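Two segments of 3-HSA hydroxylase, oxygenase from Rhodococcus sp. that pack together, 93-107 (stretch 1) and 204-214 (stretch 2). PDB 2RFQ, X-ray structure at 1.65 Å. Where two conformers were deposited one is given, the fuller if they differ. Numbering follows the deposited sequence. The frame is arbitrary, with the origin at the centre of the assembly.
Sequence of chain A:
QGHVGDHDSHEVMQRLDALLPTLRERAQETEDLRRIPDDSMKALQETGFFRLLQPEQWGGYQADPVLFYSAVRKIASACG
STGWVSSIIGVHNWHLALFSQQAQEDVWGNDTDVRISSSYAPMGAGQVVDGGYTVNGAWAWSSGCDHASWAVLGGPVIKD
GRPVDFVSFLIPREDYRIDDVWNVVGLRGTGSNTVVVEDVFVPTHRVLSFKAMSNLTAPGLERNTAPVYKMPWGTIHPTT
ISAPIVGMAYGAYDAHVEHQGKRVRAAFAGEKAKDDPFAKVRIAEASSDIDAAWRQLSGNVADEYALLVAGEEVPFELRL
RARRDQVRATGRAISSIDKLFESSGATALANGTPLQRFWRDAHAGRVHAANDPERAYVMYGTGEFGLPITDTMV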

# COMPACT_ATOMS: atom_id res chain seq x y z
N ASN A 93 -1.41 -36.53 -10.66
CA ASN A 93 -2.35 -37.62 -10.99
C ASN A 93 -3.38 -37.17 -12.01
O ASN A 93 -3.90 -37.98 -12.78
CB ASN A 93 -2.97 -38.21 -9.71
CG ASN A 93 -1.94 -38.98 -8.88
OD1 ASN A 93 -0.81 -39.21 -9.33
ND2 ASN A 93 -2.31 -39.35 -7.65
N TRP A 94 -3.64 -35.87 -12.02
CA TRP A 94 -4.42 -35.23 -13.06
C TRP A 94 -3.59 -35.20 -14.36
O TRP A 94 -4.07 -35.57 -15.44
CB TRP A 94 -4.80 -33.80 -12.62
CG TRP A 94 -5.59 -33.00 -13.64
CD1 TRP A 94 -6.96 -32.88 -13.71
CD2 TRP A 94 -5.07 -32.21 -14.72
NE1 TRP A 94 -7.32 -32.08 -14.79
CE2 TRP A 94 -6.17 -31.65 -15.41
CE3 TRP A 94 -3.77 -31.92 -15.17
CZ2 TRP A 94 -6.02 -30.83 -16.52
CZ3 TRP A 94 -3.62 -31.08 -16.31
CH2 TRP A 94 -4.75 -30.56 -16.96
N HIS A 95 -2.35 -34.76 -14.26
CA HIS A 95 -1.48 -34.66 -15.45
C HIS A 95 -1.30 -36.03 -16.12
O HIS A 95 -1.42 -36.15 -17.35
CB HIS A 95 -0.12 -34.06 -15.08
CG HIS A 95 0.73 -33.66 -16.26
ND1 HIS A 95 2.02 -33.23 -16.13
CD2 HIS A 95 0.45 -33.63 -17.59
CE1 HIS A 95 2.52 -32.94 -17.32
NE2 HIS A 95 1.59 -33.16 -18.23
N LEU A 96 -1.07 -37.07 -15.31
CA LEU A 96 -0.85 -38.40 -15.89
C LEU A 96 -2.08 -38.92 -16.65
O LEU A 96 -1.94 -39.70 -17.58
CB LEU A 96 -0.41 -39.40 -14.83
CG LEU A 96 0.09 -40.75 -15.37
CD1 LEU A 96 1.30 -40.59 -16.28
CD2 LEU A 96 0.40 -41.74 -14.23
N ALA A 97 -3.27 -38.51 -16.23
CA ALA A 97 -4.52 -38.89 -16.91
C ALA A 97 -4.53 -38.47 -18.38
O ALA A 97 -5.32 -39.00 -19.16
CB ALA A 97 -5.70 -38.26 -16.20
N LEU A 98 -3.68 -37.49 -18.72
CA LEU A 98 -3.61 -36.96 -20.08
C LEU A 98 -2.60 -37.71 -20.94
O LEU A 98 -2.68 -37.65 -22.17
CB LEU A 98 -3.30 -35.45 -20.07
CG LEU A 98 -4.20 -34.54 -19.23
CD1 LEU A 98 -3.64 -33.12 -19.18
CD2 LEU A 98 -5.59 -34.52 -19.82
N PHE A 99 -1.67 -38.43 -20.30
CA PHE A 99 -0.71 -39.23 -21.04
C PHE A 99 -1.43 -40.43 -21.67
O PHE A 99 -2.59 -40.74 -21.34
CB PHE A 99 0.42 -39.77 -20.14
CG PHE A 99 1.51 -38.76 -19.82
CD1 PHE A 99 2.82 -38.95 -20.30
CD2 PHE A 99 1.25 -37.68 -18.98
CE1 PHE A 99 3.85 -38.03 -19.95
CE2 PHE A 99 2.27 -36.76 -18.64
CZ PHE A 99 3.57 -36.95 -19.11
N SER A 100 -0.73 -41.11 -22.57
CA SER A 100 -1.27 -42.31 -23.20
C SER A 100 -1.73 -43.32 -22.15
O SER A 100 -1.17 -43.39 -21.03
CB SER A 100 -0.19 -42.95 -24.09
OG SER A 100 0.84 -43.50 -23.29
N GLN A 101 -2.72 -44.13 -22.53
CA GLN A 101 -3.18 -45.21 -21.68
C GLN A 101 -2.00 -46.11 -21.27
O GLN A 101 -1.94 -46.58 -20.13
CB GLN A 101 -4.24 -46.04 -22.42
CG GLN A 101 -4.72 -47.26 -21.65
CD GLN A 101 -5.61 -46.90 -20.48
OE1 GLN A 101 -6.29 -45.87 -20.48
NE2 GLN A 101 -5.62 -47.77 -19.46
N GLN A 102 -1.07 -46.32 -22.20
CA GLN A 102 0.06 -47.21 -21.92
C GLN A 102 0.95 -46.63 -20.83
O GLN A 102 1.41 -47.36 -19.96
CB GLN A 102 0.87 -47.45 -23.20
CG GLN A 102 1.99 -48.47 -23.04
CD GLN A 102 2.80 -48.62 -24.34
OE1 GLN A 102 2.39 -48.15 -25.42
NE2 GLN A 102 3.96 -49.27 -24.25
N ALA A 103 1.16 -45.32 -20.87
CA ALA A 103 1.95 -44.65 -19.82
C ALA A 103 1.27 -44.78 -18.45
O ALA A 103 1.92 -45.07 -17.44
CB ALA A 103 2.16 -43.18 -20.17
N GLN A 104 -0.05 -44.60 -18.41
CA GLN A 104 -0.79 -44.77 -17.15
C GLN A 104 -0.69 -46.21 -16.64
O GLN A 104 -0.53 -46.43 -15.45
CB GLN A 104 -2.25 -44.41 -17.33
CG GLN A 104 -2.50 -42.96 -17.69
CD GLN A 104 -3.92 -42.74 -18.16
OE1 GLN A 104 -4.87 -43.07 -17.44
NE2 GLN A 104 -4.07 -42.23 -19.38
N GLU A 105 -0.77 -47.18 -17.55
CA GLU A 105 -0.59 -48.57 -17.19
C GLU A 105 0.84 -48.81 -16.64
O GLU A 105 1.02 -49.52 -15.65
CB GLU A 105 -0.88 -49.48 -18.40
CG GLU A 105 -0.59 -50.97 -18.14
CD GLU A 105 -1.62 -51.66 -17.25
OE1 GLU A 105 -2.79 -51.21 -17.19
OE2 GLU A 105 -1.25 -52.69 -16.62
N ASP A 106 1.84 -48.21 -17.27
CA ASP A 106 3.22 -48.30 -16.76
C ASP A 106 3.34 -47.89 -15.30
O ASP A 106 4.02 -48.55 -14.51
CB ASP A 106 4.19 -47.47 -17.61
CG ASP A 106 4.41 -48.03 -19.00
OD1 ASP A 106 4.05 -49.19 -19.27
OD2 ASP A 106 4.97 -47.29 -19.83
N VAL A 107 2.66 -46.79 -14.96
CA VAL A 107 2.73 -46.22 -13.63
C VAL A 107 1.85 -46.95 -12.61
O VAL A 107 2.31 -47.28 -11.51
CB VAL A 107 2.39 -44.72 -13.68
CG1 VAL A 107 2.37 -44.12 -12.28
CG2 VAL A 107 3.43 -43.99 -14.58
N THR A 204 8.42 -42.95 -26.68
CA THR A 204 7.39 -42.04 -27.22
C THR A 204 6.13 -41.98 -26.37
O THR A 204 5.62 -40.88 -26.07
CB THR A 204 7.02 -42.44 -28.65
OG1 THR A 204 8.21 -42.38 -29.46
CG2 THR A 204 5.96 -41.51 -29.22
N HIS A 205 5.61 -43.13 -25.96
CA HIS A 205 4.33 -43.16 -25.24
C HIS A 205 4.40 -42.50 -23.86
O HIS A 205 3.36 -42.20 -23.27
CB HIS A 205 3.76 -44.59 -25.15
CG HIS A 205 4.45 -45.47 -24.16
ND1 HIS A 205 5.58 -46.20 -24.47
CD2 HIS A 205 4.16 -45.76 -22.87
CE1 HIS A 205 5.96 -46.89 -23.40
NE2 HIS A 205 5.11 -46.64 -22.42
N ARG A 206 5.61 -42.27 -23.37
CA ARG A 206 5.82 -41.65 -22.06
C ARG A 206 6.18 -40.16 -22.17
O ARG A 206 6.71 -39.56 -21.22
CB ARG A 206 6.91 -42.41 -21.31
CG ARG A 206 6.48 -43.79 -20.85
CD ARG A 206 7.52 -44.33 -19.88
NE ARG A 206 7.33 -45.75 -19.61
CZ ARG A 206 8.30 -46.55 -19.18
NH1 ARG A 206 9.53 -46.06 -18.98
NH2 ARG A 206 8.07 -47.84 -18.95
N VAL A 207 5.85 -39.54 -23.30
CA VAL A 207 6.13 -38.11 -23.49
C VAL A 207 4.87 -37.39 -23.95
O VAL A 207 4.17 -37.86 -24.85
CB VAL A 207 7.29 -37.90 -24.50
CG1 VAL A 207 7.56 -36.41 -24.72
CG2 VAL A 207 8.53 -38.60 -23.98
N LEU A 208 4.56 -36.26 -23.31
CA LEU A 208 3.32 -35.54 -23.63
C LEU A 208 3.57 -34.06 -23.88
O LEU A 208 4.13 -33.38 -23.02
CB LEU A 208 2.31 -35.68 -22.49
CG LEU A 208 0.97 -34.95 -22.66
CD1 LEU A 208 0.17 -35.45 -23.86
CD2 LEU A 208 0.13 -35.11 -21.40
N SER A 209 3.15 -33.58 -25.04
CA SER A 209 3.34 -32.18 -25.38
C SER A 209 2.29 -31.29 -24.68
O SER A 209 1.12 -31.62 -24.66
CB SER A 209 3.20 -32.00 -26.90
OG SER A 209 3.15 -30.62 -27.20
N PHE A 210 2.72 -30.17 -24.12
CA PHE A 210 1.75 -29.21 -23.59
C PHE A 210 0.82 -28.64 -24.68
O PHE A 210 -0.34 -28.31 -24.39
CB PHE A 210 2.46 -28.10 -22.84
CG PHE A 210 3.01 -28.53 -21.53
CD1 PHE A 210 2.18 -28.66 -20.41
CD2 PHE A 210 4.35 -28.87 -21.42
CE1 PHE A 210 2.70 -29.07 -19.18
CE2 PHE A 210 4.89 -29.29 -20.19
CZ PHE A 210 4.05 -29.38 -19.07
N LYS A 211 1.31 -28.54 -25.92
CA LYS A 211 0.45 -28.10 -27.04
C LYS A 211 -0.69 -29.09 -27.30
O LYS A 211 -1.82 -28.67 -27.56
CB LYS A 211 1.28 -27.87 -28.32
CG LYS A 211 0.55 -27.13 -29.44
CD LYS A 211 0.06 -25.75 -28.95
CE LYS A 211 -0.41 -24.86 -30.10
NZ LYS A 211 -1.18 -23.68 -29.58
N ALA A 212 -0.40 -30.39 -27.22
CA ALA A 212 -1.42 -31.44 -27.39
C ALA A 212 -2.46 -31.31 -26.29
O ALA A 212 -3.65 -31.50 -26.53
CB ALA A 212 -0.79 -32.82 -27.33
N MSE A 213 -2.00 -31.00 -25.09
CA MSE A 213 -2.93 -30.79 -23.99
C MSE A 213 -3.86 -29.62 -24.29
O MSE A 213 -5.09 -29.76 -24.19
CB MSE A 213 -2.17 -30.56 -22.69
CG MSE A 213 -1.55 -31.84 -22.17
SE MSE A 213 -0.25 -31.48 -20.74
CE MSE A 213 -1.35 -30.28 -19.59
N SER A 214 -3.28 -28.49 -24.69
CA SER A 214 -4.05 -27.28 -24.96
C SER A 214 -4.99 -27.45 -26.15
O SER A 214 -6.05 -26.82 -26.23
CB SER A 214 -3.12 -26.09 -25.16
OG SER A 214 -2.26 -25.94 -24.05
O HOH W 1 3.13 -32.26 -20.62
O HOH W 2 1.66 -39.95 -23.56

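Segments far apart in sequence often meet through a graded interface, mostly apolar at one end and polar at the other, as in this Rhodococcus oxygenase. Stretch 1 leaves one helix, passes through a type I turn from Leu 96 to Phe 99, and enters a second helix that is under way by Gln 101. Stretch 2 runs the opposite way beside it: Leu 98 lies nearest Met 213, Phe 99 nearest Leu 208, Ser 100 nearest His 205 and Ala 103 nearest Arg 206. Together they bury 595 Å².

The first contacts are largely apolar, with His 95 the exception. Trp 94 offers the edge of its ring, with CZ3 4.1 Å from CE of Met 213, a selenomethionine here. His 95 leaves the backbone sideways, yet its ring reaches across, and its NE2 lies 3.5 Å from SE of Met 213. The same nitrogen is hydrogen-bonded to a water, 3.0 Å from His 95 NE2, which donates to Leu 208 O at 2.8 Å. Leu 98 points toward stretch 2 and divides its contacts: its CB is 3.7 Å from Leu 208 CD2, and its CD1 is 3.7 Å from Met 213 CE.

Phe 99 uses one face of its ring and its edge. Leu 208 CB sits 3.7 Å from the centroid of the Phe 99 ring, almost on its normal, a CH-pi contact, while Arg 206 O approaches the ring edge, 3.5 Å from Phe 99 CE1.

At Ser 100 the chemistry turns polar. Its OG donates to His 205 O at 2.8 Å and accepts from Ala 103 N at 3.0 Å, so one hydroxyl both caps its own helix and ties it to the other stretch. A second water reinforces the junction, accepting from Ser 100 N at 2.8 Å and donating to His 205 O, also at 2.8 Å.

At the second residue of the helix, Gln 102 lays its aliphatic portion over the imidazole, its CG 3.8 Å from the centroid of the His 205 ring. Ala 103, with CB 3.5 Å from His 205 O, fits against the backbone beside it.

Asp 106 OD2 accepts from His 205 NE2 at 2.7 Å and from Arg 206 NE at 2.8 Å, the latter a salt bridge with a nearly straight hydrogen bond; Arg 206 NH2 adds a weak one to Asp 106 OD2 at 3.3 Å. A single carboxylate oxygen thus gathers two consecutive residues of stretch 2.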